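Local coordinates for protein amidohydrolase (Xanthomonas campestris pv. campestris, PDB 4DZH) that probably deaminates adenosine-type substrates such as 5'-methylthioadenosine, as a zinc-binding TIM-barrel enzyme of the ATZ/TRZ family of metallo-dependent hydrolases, at residues 97-102 with 317-322; 90-95 with 291-296; 84-89 with 114-119; 201-206 with 233-238; 136-139 with 145-148. One frame throughout, in Å; residues are numbered along the deposited sequence.

Contact 1: residues 97-102 with 317-322; sequences MVWLQQ and GCASNN. With MG (magnesium ion), chain B.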
# COMPACT_ATOMS: atom_id res chain seq x y z
N MET A 97 -12.74 20.10 6.16
CA MET A 97 -13.33 20.92 7.23
C MET A 97 -14.42 20.19 8.03
O MET A 97 -14.61 20.49 9.21
CB MET A 97 -13.79 22.30 6.73
CG MET A 97 -12.64 23.22 6.27
SD MET A 97 -11.16 23.18 7.33
CE MET A 97 -11.64 24.28 8.69
N VAL A 98 -15.11 19.22 7.43
CA VAL A 98 -16.09 18.43 8.18
C VAL A 98 -15.36 17.43 9.08
O VAL A 98 -15.71 17.24 10.27
CB VAL A 98 -17.06 17.64 7.28
CG1 VAL A 98 -18.12 16.92 8.13
CG2 VAL A 98 -17.72 18.56 6.28
N TRP A 99 -14.34 16.79 8.49
CA TRP A 99 -13.42 15.89 9.19
C TRP A 99 -12.90 16.56 10.45
O TRP A 99 -13.04 16.03 11.55
CB TRP A 99 -12.27 15.50 8.23
CG TRP A 99 -11.24 14.53 8.73
CD1 TRP A 99 -11.41 13.19 8.97
CD2 TRP A 99 -9.86 14.80 8.98
NE1 TRP A 99 -10.22 12.62 9.38
CE2 TRP A 99 -9.26 13.59 9.40
CE3 TRP A 99 -9.08 15.96 8.92
CZ2 TRP A 99 -7.92 13.51 9.76
CZ3 TRP A 99 -7.74 15.87 9.27
CH2 TRP A 99 -7.17 14.65 9.68
N LEU A 100 -12.32 17.74 10.28
CA LEU A 100 -11.72 18.46 11.40
C LEU A 100 -12.75 18.99 12.39
O LEU A 100 -12.76 18.59 13.56
CB LEU A 100 -10.90 19.63 10.88
CG LEU A 100 -9.64 19.18 10.16
CD1 LEU A 100 -9.07 20.29 9.31
CD2 LEU A 100 -8.62 18.70 11.19
N GLN A 101 -13.61 19.87 11.91
CA GLN A 101 -14.49 20.62 12.79
C GLN A 101 -15.53 19.76 13.49
O GLN A 101 -15.92 20.04 14.63
CB GLN A 101 -15.21 21.75 12.03
CG GLN A 101 -14.30 22.83 11.49
CD GLN A 101 -15.08 24.00 10.92
OE1 GLN A 101 -16.31 23.95 10.82
NE2 GLN A 101 -14.36 25.06 10.55
N GLN A 102 -16.02 18.73 12.81
CA GLN A 102 -17.16 18.00 13.33
C GLN A 102 -16.75 16.65 13.89
O GLN A 102 -17.56 15.97 14.54
CB GLN A 102 -18.25 17.87 12.25
CG GLN A 102 -19.33 18.98 12.33
CD GLN A 102 -19.26 19.98 11.18
OE1 GLN A 102 -19.48 19.64 10.01
NE2 GLN A 102 -18.98 21.25 11.51
N GLY A 317 -1.09 11.11 10.55
CA GLY A 317 -1.79 10.38 11.62
C GLY A 317 -2.76 9.32 11.12
O GLY A 317 -3.14 9.30 9.94
N CYS A 318 -3.20 8.43 12.03
CA CYS A 318 -4.04 7.30 11.68
C CYS A 318 -5.51 7.65 11.46
O CYS A 318 -6.28 6.75 11.18
CB CYS A 318 -3.92 6.15 12.69
SG CYS A 318 -2.28 5.38 12.65
N ALA A 319 -5.87 8.93 11.54
CA ALA A 319 -7.22 9.31 11.11
C ALA A 319 -7.18 9.78 9.66
O ALA A 319 -8.24 10.08 9.08
CB ALA A 319 -7.81 10.40 12.01
N SER A 320 -5.99 9.88 9.08
CA SER A 320 -5.88 10.19 7.63
C SER A 320 -4.75 9.41 6.95
O SER A 320 -3.84 9.99 6.35
CB SER A 320 -5.73 11.68 7.40
OG SER A 320 -4.46 12.18 7.77
N ASN A 321 -4.82 8.09 7.11
CA ASN A 321 -3.89 7.23 6.40
C ASN A 321 -4.45 5.88 6.01
O ASN A 321 -4.52 5.59 4.82
CB ASN A 321 -2.50 7.16 7.12
CG ASN A 321 -1.45 6.48 6.26
OD1 ASN A 321 -1.61 5.30 5.86
ND2 ASN A 321 -0.39 7.20 5.95
N ASN A 322 -4.84 4.97 6.93
CA ASN A 322 -4.98 5.16 8.38
C ASN A 322 -3.99 4.27 9.14
O ASN A 322 -4.26 3.85 10.29
CB ASN A 322 -6.39 4.74 8.75
CG ASN A 322 -7.40 5.77 8.34
OD1 ASN A 322 -7.04 6.90 8.02
ND2 ASN A 322 -8.66 5.37 8.30
MG MG B . -0.87 3.78 4.84
O HOH W 1 -2.97 3.37 4.55
O HOH W 2 1.12 4.21 5.10
O HOH W 3 -0.56 1.83 4.03
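The indole of W99 reaches from helix 96-111 to the loop after strand 310-313 with its nitrogen-bearing edge leading. A319 O lies at that edge, near the ring plane, and accepts a hydrogen bond from W99 NE1 at 3.2 Å; the angle of 131° at the hydrogen makes it a weak one. Further round the ring the contact turns apolar. W99 CZ2 stands 3.8 Å from A319 CB and 3.7 Å from S320 CB, and the latter approaches the indole obliquely. With CG anti to the backbone nitrogen (chi1 -177°), the ring projects off the helix to the turn; A91 packs on the indole, and I104 on both the indole and A319.

The accepting carbonyl belongs to a type I beta turn from G317 to S320, closed by the bond of S320 N to G317 O. A cis peptide follows between N321 and N322, and N321 N donates to N322 OD1 at 2.7 Å. N321 OD1 binds magnesium at 2.0 Å; three waters, E289 and D323 complete a shell of six ligands. The side chain of S320, bonded to S290, is about 4 Å from a bound zinc, close to the zinc ligand D316.

Between 97-102 and this loop, which serves two metal sites, one weak N-H...O bond at the ring edge is joined by carbon contacts of CZ2, so the link is mainly apolar.

Contact 2: residues 90-95 with 291-296; sequences VADDLP and NLKLAS
K293 NZ is gripped from several directions. Its shortest bond is a salt bridge to D92 OD1 at 2.5 Å, made from above the carboxylate plane, with the nitrogen 40° out of it. Water 4 accepts a second bond from K293 NZ at 2.9 Å, N322 OD1 adds a weak one, and Y403 of the second subunit supplies a cation-pi contact. The lysine chain runs extended out of helix 288-293 until its last torsion, where chi4 of -74° turns the ammonium group to the aspartate; the two side chains meet at a slant.

Water 4 links the lysine to the next residue of the loop as well. It accepts from D93 N at 2.8 Å and donates to D93 OD1 at 2.9 Å, bridging a pair of opposite charges whose nearest atoms, D93 OD1 and K293 NZ, are 5.3 Å apart. D92 OD1 also receives N322 ND2. Both acids face the second subunit, where S399 meets D92 OD2, while Y403 and the A349 amide meet D93.

Beyond the lysine the chain forms a Schellman motif, with A295 at positive phi and S296 N returning to N291 O at 2.7 Å. The ammonium thus combines a salt bridge, a water, a weak amide bond and an aromatic ring of the second subunit. Two nearby carboxylates would probably favour its positive charge at this interface, where the side chain of K293 is about 8 Å from the magnesium.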
# COMPACT_ATOMS: atom_id res chain seq x y z
N VAL A 90 -11.63 6.96 12.55
CA VAL A 90 -12.76 7.52 13.33
C VAL A 90 -13.67 8.34 12.43
O VAL A 90 -14.88 8.49 12.72
CB VAL A 90 -12.26 8.33 14.57
CG1 VAL A 90 -11.53 9.60 14.14
CG2 VAL A 90 -13.43 8.68 15.50
N ALA A 91 -13.13 8.86 11.33
CA ALA A 91 -13.94 9.74 10.48
C ALA A 91 -13.51 9.79 9.00
O ALA A 91 -13.00 10.80 8.52
CB ALA A 91 -13.95 11.15 11.06
N ASP A 92 -13.77 8.71 8.29
CA ASP A 92 -13.27 8.57 6.93
C ASP A 92 -14.23 9.17 5.89
O ASP A 92 -15.42 9.38 6.17
CB ASP A 92 -13.02 7.09 6.65
CG ASP A 92 -11.83 6.55 7.43
OD1 ASP A 92 -10.80 7.26 7.52
OD2 ASP A 92 -11.92 5.42 7.94
N ASP A 93 -13.69 9.50 4.72
CA ASP A 93 -14.49 9.78 3.53
C ASP A 93 -15.34 11.05 3.66
O ASP A 93 -16.43 11.13 3.11
CB ASP A 93 -15.34 8.55 3.17
CG ASP A 93 -14.47 7.27 3.02
OD1 ASP A 93 -13.36 7.37 2.45
OD2 ASP A 93 -14.88 6.19 3.49
N LEU A 94 -14.79 12.04 4.36
CA LEU A 94 -15.48 13.29 4.67
C LEU A 94 -14.50 14.38 4.21
O LEU A 94 -13.28 14.21 4.31
CB LEU A 94 -15.66 13.41 6.21
CG LEU A 94 -16.52 12.34 6.90
CD1 LEU A 94 -16.57 12.52 8.41
CD2 LEU A 94 -17.93 12.26 6.33
N PRO A 95 -15.03 15.50 3.71
CA PRO A 95 -14.15 16.62 3.34
C PRO A 95 -13.39 17.23 4.54
O PRO A 95 -13.85 17.12 5.68
CB PRO A 95 -15.11 17.63 2.70
CG PRO A 95 -16.44 17.31 3.28
CD PRO A 95 -16.46 15.84 3.58
N ASN A 291 -2.04 12.98 1.88
CA ASN A 291 -2.35 14.01 0.87
C ASN A 291 -3.44 13.49 -0.10
O ASN A 291 -4.36 14.23 -0.52
CB ASN A 291 -1.11 14.39 0.04
CG ASN A 291 0.00 15.09 0.81
OD1 ASN A 291 1.13 15.17 0.30
ND2 ASN A 291 -0.28 15.61 2.02
N LEU A 292 -3.32 12.23 -0.54
CA LEU A 292 -4.28 11.73 -1.48
C LEU A 292 -5.63 11.58 -0.79
O LEU A 292 -6.66 11.99 -1.33
CB LEU A 292 -3.81 10.39 -2.07
CG LEU A 292 -2.54 10.40 -2.93
CD1 LEU A 292 -2.28 8.91 -3.33
CD2 LEU A 292 -2.81 11.20 -4.18
N LYS A 293 -5.62 11.01 0.43
CA LYS A 293 -6.87 10.69 1.11
C LYS A 293 -7.65 11.96 1.47
O LYS A 293 -8.87 11.93 1.40
CB LYS A 293 -6.56 9.88 2.38
CG LYS A 293 -7.75 9.29 3.10
CD LYS A 293 -7.26 8.31 4.21
CE LYS A 293 -8.39 7.47 4.82
NZ LYS A 293 -9.27 8.25 5.74
N LEU A 294 -6.95 13.05 1.78
CA LEU A 294 -7.62 14.30 2.18
C LEU A 294 -7.85 15.18 0.96
O LEU A 294 -8.38 16.30 1.07
CB LEU A 294 -6.80 15.06 3.22
CG LEU A 294 -6.76 14.33 4.58
CD1 LEU A 294 -5.83 15.04 5.59
CD2 LEU A 294 -8.17 14.14 5.12
N ALA A 295 -7.44 14.68 -0.20
CA ALA A 295 -7.48 15.49 -1.45
C ALA A 295 -6.70 16.79 -1.27
O ALA A 295 -7.14 17.88 -1.70
CB ALA A 295 -8.90 15.77 -1.92
N SER A 296 -5.54 16.70 -0.64
CA SER A 296 -4.71 17.88 -0.46
C SER A 296 -3.94 18.29 -1.69
O SER A 296 -3.58 19.46 -1.85
CB SER A 296 -3.75 17.70 0.72
OG SER A 296 -4.51 17.33 1.88
O HOH W 4 -11.19 8.85 3.59

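Contact 3: residues 84-89 with 114-119; sequences MTLLRG and PEFVAD
L86 and the ring of F116 lie alongside each other, running in opposite senses, and make the closest part of this contact. L86 CB is 3.7 Å from F116 CE1, while the methyl group L86 CD1 comes equally near F116 CD1, also at 3.7 Å, so that one side of the phenyl is touched by both CB and the CD1 methyl. L86 CB meets the ring obliquely. L87 takes the next position round it, with its branching carbon CG 4.4 Å from F116 CZ, at the edge and near the ring plane. One turn along helix 114-130, D119 adds its CB, 4.2 Å from L86 CD1.

Further out, F116 is placed by its own torsion, with CG anti to the backbone nitrogen (chi1 173°), and by W441, whose ring meets it edge-to-face; P83 and V111 lie against it too. The carboxylate of D119 finds its partners in N437 and W441 of the C-terminal helix 431-447. L86 lies in a 3-10 segment and L87 follows it, its N bonding M84 O at 2.8 Å. L123 backs L86 and V107 backs L87, while L86 O accepts H395 of the second subunit.

Polar links to helix 114-130 come further along it, from T85 to G120 O and, as a salt bridge, from R88 to E127. Between 84-89 and 114-119 themselves, just downstream of the zinc ligands H79 and H81, no hydrogen bond crosses and the contact is apolar.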
# COMPACT_ATOMS: atom_id res chain seq x y z
N MET A 84 -2.91 9.78 17.66
CA MET A 84 -4.06 9.55 16.80
C MET A 84 -4.20 8.09 16.32
O MET A 84 -5.17 7.77 15.64
CB MET A 84 -4.09 10.57 15.64
CG MET A 84 -3.92 12.00 16.13
SD MET A 84 -4.08 13.27 14.86
CE MET A 84 -5.84 13.30 14.59
N THR A 85 -3.29 7.18 16.70
CA THR A 85 -3.55 5.76 16.48
C THR A 85 -4.87 5.40 17.17
O THR A 85 -5.63 4.59 16.68
CB THR A 85 -2.52 4.83 17.09
OG1 THR A 85 -2.36 5.20 18.47
CG2 THR A 85 -1.23 4.92 16.39
N LEU A 86 -5.15 6.03 18.32
CA LEU A 86 -6.43 5.80 19.00
C LEU A 86 -7.66 6.32 18.23
O LEU A 86 -8.78 5.97 18.55
CB LEU A 86 -6.38 6.36 20.45
CG LEU A 86 -5.36 5.62 21.33
CD1 LEU A 86 -5.30 6.33 22.67
CD2 LEU A 86 -5.70 4.14 21.51
N LEU A 87 -7.44 7.12 17.18
CA LEU A 87 -8.55 7.64 16.37
C LEU A 87 -8.57 6.94 14.97
O LEU A 87 -9.12 7.47 14.00
CB LEU A 87 -8.44 9.15 16.20
CG LEU A 87 -8.46 9.98 17.50
CD1 LEU A 87 -8.75 11.45 17.20
CD2 LEU A 87 -9.49 9.42 18.43
N ARG A 88 -7.98 5.75 14.89
CA ARG A 88 -7.87 5.05 13.62
C ARG A 88 -9.21 4.86 12.94
O ARG A 88 -10.05 4.16 13.49
CB ARG A 88 -7.20 3.70 13.86
CG ARG A 88 -6.74 3.01 12.56
CD ARG A 88 -6.17 1.63 12.80
NE ARG A 88 -5.23 1.45 13.92
CZ ARG A 88 -3.91 1.60 13.86
NH1 ARG A 88 -3.30 2.05 12.75
NH2 ARG A 88 -3.18 1.29 14.93
N GLY A 89 -9.40 5.47 11.76
CA GLY A 89 -10.65 5.34 11.00
C GLY A 89 -11.85 5.97 11.69
O GLY A 89 -12.97 5.57 11.44
N PRO A 114 -2.72 13.58 29.39
CA PRO A 114 -1.53 12.73 29.43
C PRO A 114 -1.77 11.24 29.20
O PRO A 114 -0.93 10.57 28.61
CB PRO A 114 -0.96 12.94 30.85
CG PRO A 114 -1.57 14.17 31.32
CD PRO A 114 -2.87 14.39 30.62
N GLU A 115 -2.91 10.72 29.67
CA GLU A 115 -3.18 9.29 29.51
C GLU A 115 -3.40 8.95 28.04
O GLU A 115 -2.86 7.97 27.53
CB GLU A 115 -4.41 8.86 30.32
CG GLU A 115 -4.22 8.97 31.82
CD GLU A 115 -3.25 7.94 32.36
OE1 GLU A 115 -3.35 6.75 31.98
OE2 GLU A 115 -2.39 8.33 33.19
N PHE A 116 -4.22 9.76 27.38
CA PHE A 116 -4.52 9.53 25.97
C PHE A 116 -3.23 9.58 25.15
O PHE A 116 -2.96 8.72 24.29
CB PHE A 116 -5.52 10.59 25.50
CG PHE A 116 -5.79 10.55 24.00
CD1 PHE A 116 -6.69 9.64 23.46
CD2 PHE A 116 -5.13 11.43 23.15
CE1 PHE A 116 -6.93 9.59 22.08
CE2 PHE A 116 -5.38 11.41 21.76
CZ PHE A 116 -6.28 10.50 21.23
N VAL A 117 -2.42 10.59 25.42
CA VAL A 117 -1.19 10.73 24.67
C VAL A 117 -0.22 9.59 24.96
O VAL A 117 0.43 9.06 24.06
CB VAL A 117 -0.59 12.09 24.92
CG1 VAL A 117 0.83 12.20 24.40
CG2 VAL A 117 -1.48 13.14 24.31
N ALA A 118 -0.11 9.18 26.22
CA ALA A 118 0.76 8.07 26.51
C ALA A 118 0.29 6.76 25.86
O ALA A 118 1.12 6.01 25.32
CB ALA A 118 0.95 7.87 28.04
N ASP A 119 -1.01 6.46 25.93
CA ASP A 119 -1.51 5.20 25.42
C ASP A 119 -1.39 5.18 23.88
O ASP A 119 -0.98 4.15 23.30
CB ASP A 119 -2.96 4.99 25.83
CG ASP A 119 -3.13 4.68 27.33
OD1 ASP A 119 -2.11 4.45 28.02
OD2 ASP A 119 -4.29 4.69 27.79

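Contact 4: residues 201-206 with 233-238; sequences HAPYTV and AQEVAD
E235 contributes the largest share of the buried surface here, and its side chain crosses those of P203 and Y204 at about right angles. E235 CG comes to the edge of the tyrosine ring, 3.9 Å from Y204 CD2. Beyond it the carboxylate is turned 64° from the plane of that ring and presses on the proline: E235 OE2 lies 3.4 Å from P203 CG and 3.6 Å from P203 CD. The glutamate reaches so far because it leaves helix 233-243 anti to the backbone nitrogen (chi1 169°) and stays extended beyond CG. Both carboxylate oxygens have backbone partners of their own, OE2 taking the amide of H230 and OE1 that of E231, and these amides hold the group where it lies against P203.

In the TIM barrel, the two segments follow successive strands of the chain, 194-200 and 225-229. The second of these carries the zinc ligand H228, whose ND1 bonds H201 O, and E231 is seen to bind a further zinc in a structure of this protein, though not at this chain.

Y204, the exposed member of the trio, has A202 CB over one face, 3.5 Å above the plane and displaced from the ring centre. The turn that presents P203 and Y204 is closed by T205 N bonding A202 O at 3.2 Å. T205 OG1 also shares a 2.8 Å hydrogen bond with H201 ND1, in the plane of the imidazole, and R250 bonds P203 O.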
# COMPACT_ATOMS: atom_id res chain seq x y z
N HIS A 201 2.13 25.04 14.55
CA HIS A 201 1.16 24.15 13.92
C HIS A 201 1.04 24.34 12.40
O HIS A 201 1.21 23.38 11.63
CB HIS A 201 -0.21 24.23 14.61
CG HIS A 201 -1.27 23.50 13.86
ND1 HIS A 201 -2.23 24.13 13.09
CD2 HIS A 201 -1.48 22.17 13.70
CE1 HIS A 201 -3.00 23.23 12.51
NE2 HIS A 201 -2.57 22.03 12.87
N ALA A 202 0.73 25.55 11.96
CA ALA A 202 0.52 25.84 10.55
C ALA A 202 0.59 27.37 10.37
O ALA A 202 0.48 28.13 11.35
CB ALA A 202 -0.85 25.34 10.11
N PRO A 203 0.81 27.84 9.13
CA PRO A 203 0.90 29.30 8.94
C PRO A 203 -0.39 30.01 9.36
O PRO A 203 -0.32 31.19 9.79
CB PRO A 203 1.14 29.43 7.44
CG PRO A 203 1.87 28.14 7.08
CD PRO A 203 1.14 27.10 7.90
N TYR A 204 -1.54 29.33 9.22
CA TYR A 204 -2.85 29.94 9.50
C TYR A 204 -3.27 29.85 10.98
O TYR A 204 -4.31 30.38 11.36
CB TYR A 204 -3.96 29.35 8.63
CG TYR A 204 -3.99 27.83 8.62
CD1 TYR A 204 -4.69 27.13 9.60
CD2 TYR A 204 -3.33 27.11 7.64
CE1 TYR A 204 -4.73 25.75 9.61
CE2 TYR A 204 -3.35 25.73 7.64
CZ TYR A 204 -4.06 25.06 8.61
OH TYR A 204 -4.07 23.69 8.59
N THR A 205 -2.47 29.20 11.81
CA THR A 205 -2.81 29.08 13.23
C THR A 205 -1.74 29.66 14.11
O THR A 205 -1.83 29.57 15.33
CB THR A 205 -3.01 27.63 13.68
OG1 THR A 205 -1.85 26.85 13.34
CG2 THR A 205 -4.26 27.00 13.06
N VAL A 206 -0.72 30.25 13.49
CA VAL A 206 0.41 30.78 14.24
C VAL A 206 0.62 32.22 13.76
O VAL A 206 0.92 32.45 12.59
CB VAL A 206 1.70 29.96 14.03
CG1 VAL A 206 2.89 30.62 14.73
CG2 VAL A 206 1.52 28.52 14.52
N ALA A 233 -4.47 24.04 -1.27
CA ALA A 233 -4.86 25.20 -2.05
C ALA A 233 -5.50 26.28 -1.17
O ALA A 233 -5.18 27.47 -1.34
CB ALA A 233 -5.82 24.80 -3.18
N GLN A 234 -6.40 25.87 -0.28
CA GLN A 234 -7.16 26.85 0.51
C GLN A 234 -6.24 27.59 1.48
O GLN A 234 -6.45 28.78 1.73
CB GLN A 234 -8.36 26.21 1.23
CG GLN A 234 -9.29 27.22 1.96
CD GLN A 234 -10.01 28.20 1.01
OE1 GLN A 234 -10.86 27.81 0.21
NE2 GLN A 234 -9.64 29.49 1.09
N GLU A 235 -5.23 26.91 2.02
CA GLU A 235 -4.19 27.55 2.85
C GLU A 235 -3.43 28.66 2.09
O GLU A 235 -3.21 29.77 2.62
CB GLU A 235 -3.18 26.49 3.35
CG GLU A 235 -1.94 27.13 3.99
CD GLU A 235 -0.78 26.16 4.21
OE1 GLU A 235 -1.03 24.94 4.24
OE2 GLU A 235 0.38 26.62 4.37
N VAL A 236 -3.01 28.35 0.87
CA VAL A 236 -2.32 29.34 0.06
C VAL A 236 -3.25 30.54 -0.24
O VAL A 236 -2.85 31.71 -0.10
CB VAL A 236 -1.76 28.73 -1.22
CG1 VAL A 236 -1.19 29.86 -2.12
CG2 VAL A 236 -0.68 27.71 -0.88
N ALA A 237 -4.50 30.26 -0.59
CA ALA A 237 -5.42 31.35 -0.94
C ALA A 237 -5.77 32.22 0.29
O ALA A 237 -5.80 33.47 0.20
CB ALA A 237 -6.68 30.78 -1.56
N ASP A 238 -6.04 31.56 1.42
CA ASP A 238 -6.40 32.29 2.63
C ASP A 238 -5.23 33.20 3.03
O ASP A 238 -5.43 34.32 3.56
CB ASP A 238 -6.70 31.34 3.80
CG ASP A 238 -8.07 30.67 3.69
OD1 ASP A 238 -8.93 31.12 2.90
OD2 ASP A 238 -8.28 29.66 4.43

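Contact 5: residues 136-139 with 145-148; sequences VNEN and VQAA
E138 and Q146 meet inside a beta-alpha-beta unit, where strand 133-139 leads into helix 143-152 and on to strand 156-163 of the barrel. All the tight packing between the segments lies in these two side chains, which run crosswise to each other. Q146 NE2 donates to E138 OE2 at 3.0 Å, but the bond, with an angle of 143°, is weak, and the amide and carboxylate planes stand 74° apart. CG of the glutamate, anti to the backbone nitrogen (chi1 -171°), is carried towards the amide, and the bend at chi2 (58°) then turns the carboxylate so that OE2 meets NE2. Its stronger polar partners lie elsewhere: OE1 takes the hydroxyls of Y150 and T80, and OE2 takes the amide of N82, next to the zinc ligand H81. Q146 NE2 has a further weak bond to T121, and its chain packs on P83 and V117.

The solvent side belongs to A148, which is exposed. V145 takes no part in the strand contact and packs against P114 and A118 of helix 114-130. Across the buried side the amide spans the glutamate methylene with both of its polar atoms, Q146 OE1 and Q146 NE2 each lying 3.3 Å from E138 CG.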
# COMPACT_ATOMS: atom_id res chain seq x y z
N VAL A 136 10.93 8.65 14.80
CA VAL A 136 9.83 9.50 14.36
C VAL A 136 10.18 10.94 14.55
O VAL A 136 11.09 11.27 15.34
CB VAL A 136 8.54 9.26 15.17
CG1 VAL A 136 7.96 7.96 14.81
CG2 VAL A 136 8.78 9.36 16.70
N ASN A 137 9.46 11.76 13.78
CA ASN A 137 9.44 13.21 13.96
C ASN A 137 8.04 13.51 14.45
O ASN A 137 7.10 13.68 13.63
CB ASN A 137 9.66 13.88 12.62
CG ASN A 137 9.83 15.38 12.73
OD1 ASN A 137 10.15 15.92 13.79
ND2 ASN A 137 9.68 16.05 11.61
N GLU A 138 7.90 13.56 15.78
CA GLU A 138 6.59 13.62 16.44
C GLU A 138 6.07 15.06 16.56
O GLU A 138 6.82 16.00 16.81
CB GLU A 138 6.75 13.05 17.87
CG GLU A 138 5.41 12.85 18.58
CD GLU A 138 4.44 11.92 17.83
OE1 GLU A 138 4.82 10.80 17.33
OE2 GLU A 138 3.27 12.28 17.81
N ASN A 139 4.75 15.20 16.40
CA ASN A 139 4.17 16.54 16.45
C ASN A 139 2.83 16.45 17.18
O ASN A 139 1.80 16.18 16.56
CB ASN A 139 4.01 16.99 14.98
CG ASN A 139 3.54 18.41 14.82
OD1 ASN A 139 2.93 18.98 15.69
ND2 ASN A 139 3.79 18.98 13.62
N VAL A 145 5.09 14.03 27.86
CA VAL A 145 4.71 12.64 28.04
C VAL A 145 5.27 11.80 26.89
O VAL A 145 5.85 10.74 27.11
CB VAL A 145 3.17 12.50 28.04
CG1 VAL A 145 2.77 11.04 28.02
CG2 VAL A 145 2.57 13.26 29.26
N GLN A 146 5.18 12.33 25.66
CA GLN A 146 5.69 11.57 24.53
C GLN A 146 7.18 11.28 24.63
O GLN A 146 7.60 10.17 24.36
CB GLN A 146 5.43 12.31 23.24
CG GLN A 146 3.94 12.44 22.99
CD GLN A 146 3.66 13.01 21.61
OE1 GLN A 146 4.03 14.16 21.32
NE2 GLN A 146 3.00 12.22 20.76
N ALA A 147 7.96 12.29 24.97
CA ALA A 147 9.41 12.11 25.11
C ALA A 147 9.71 11.02 26.13
O ALA A 147 10.50 10.11 25.87
CB ALA A 147 10.09 13.45 25.48
N ALA A 148 9.01 11.07 27.25
CA ALA A 148 9.20 10.07 28.31
C ALA A 148 8.84 8.68 27.82
O ALA A 148 9.58 7.70 28.07
CB ALA A 148 8.41 10.44 29.55

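Following the chain, residues 84-89, 90-95 and 97-102 come in quick succession and open contacts 3, 2 and 1. Contact 3 closes first, at helix 114-130, and therefore crosses both contact 1 and contact 2. Contact 5 then makes a short local closure from strand 133-139 to the next helix, and contact 4 a second one from 201-206 to 233-238; both fall within the long loops of contacts 1 and 2. Contact 2 closes at 291-296 and contact 1 at 317-322, so these two cross. Contacts 1 and 2 adjoin directly, and contacts 1 and 3 touch through N322 and R88, so an early loop and its helices meet late barrel segments beside the second subunit.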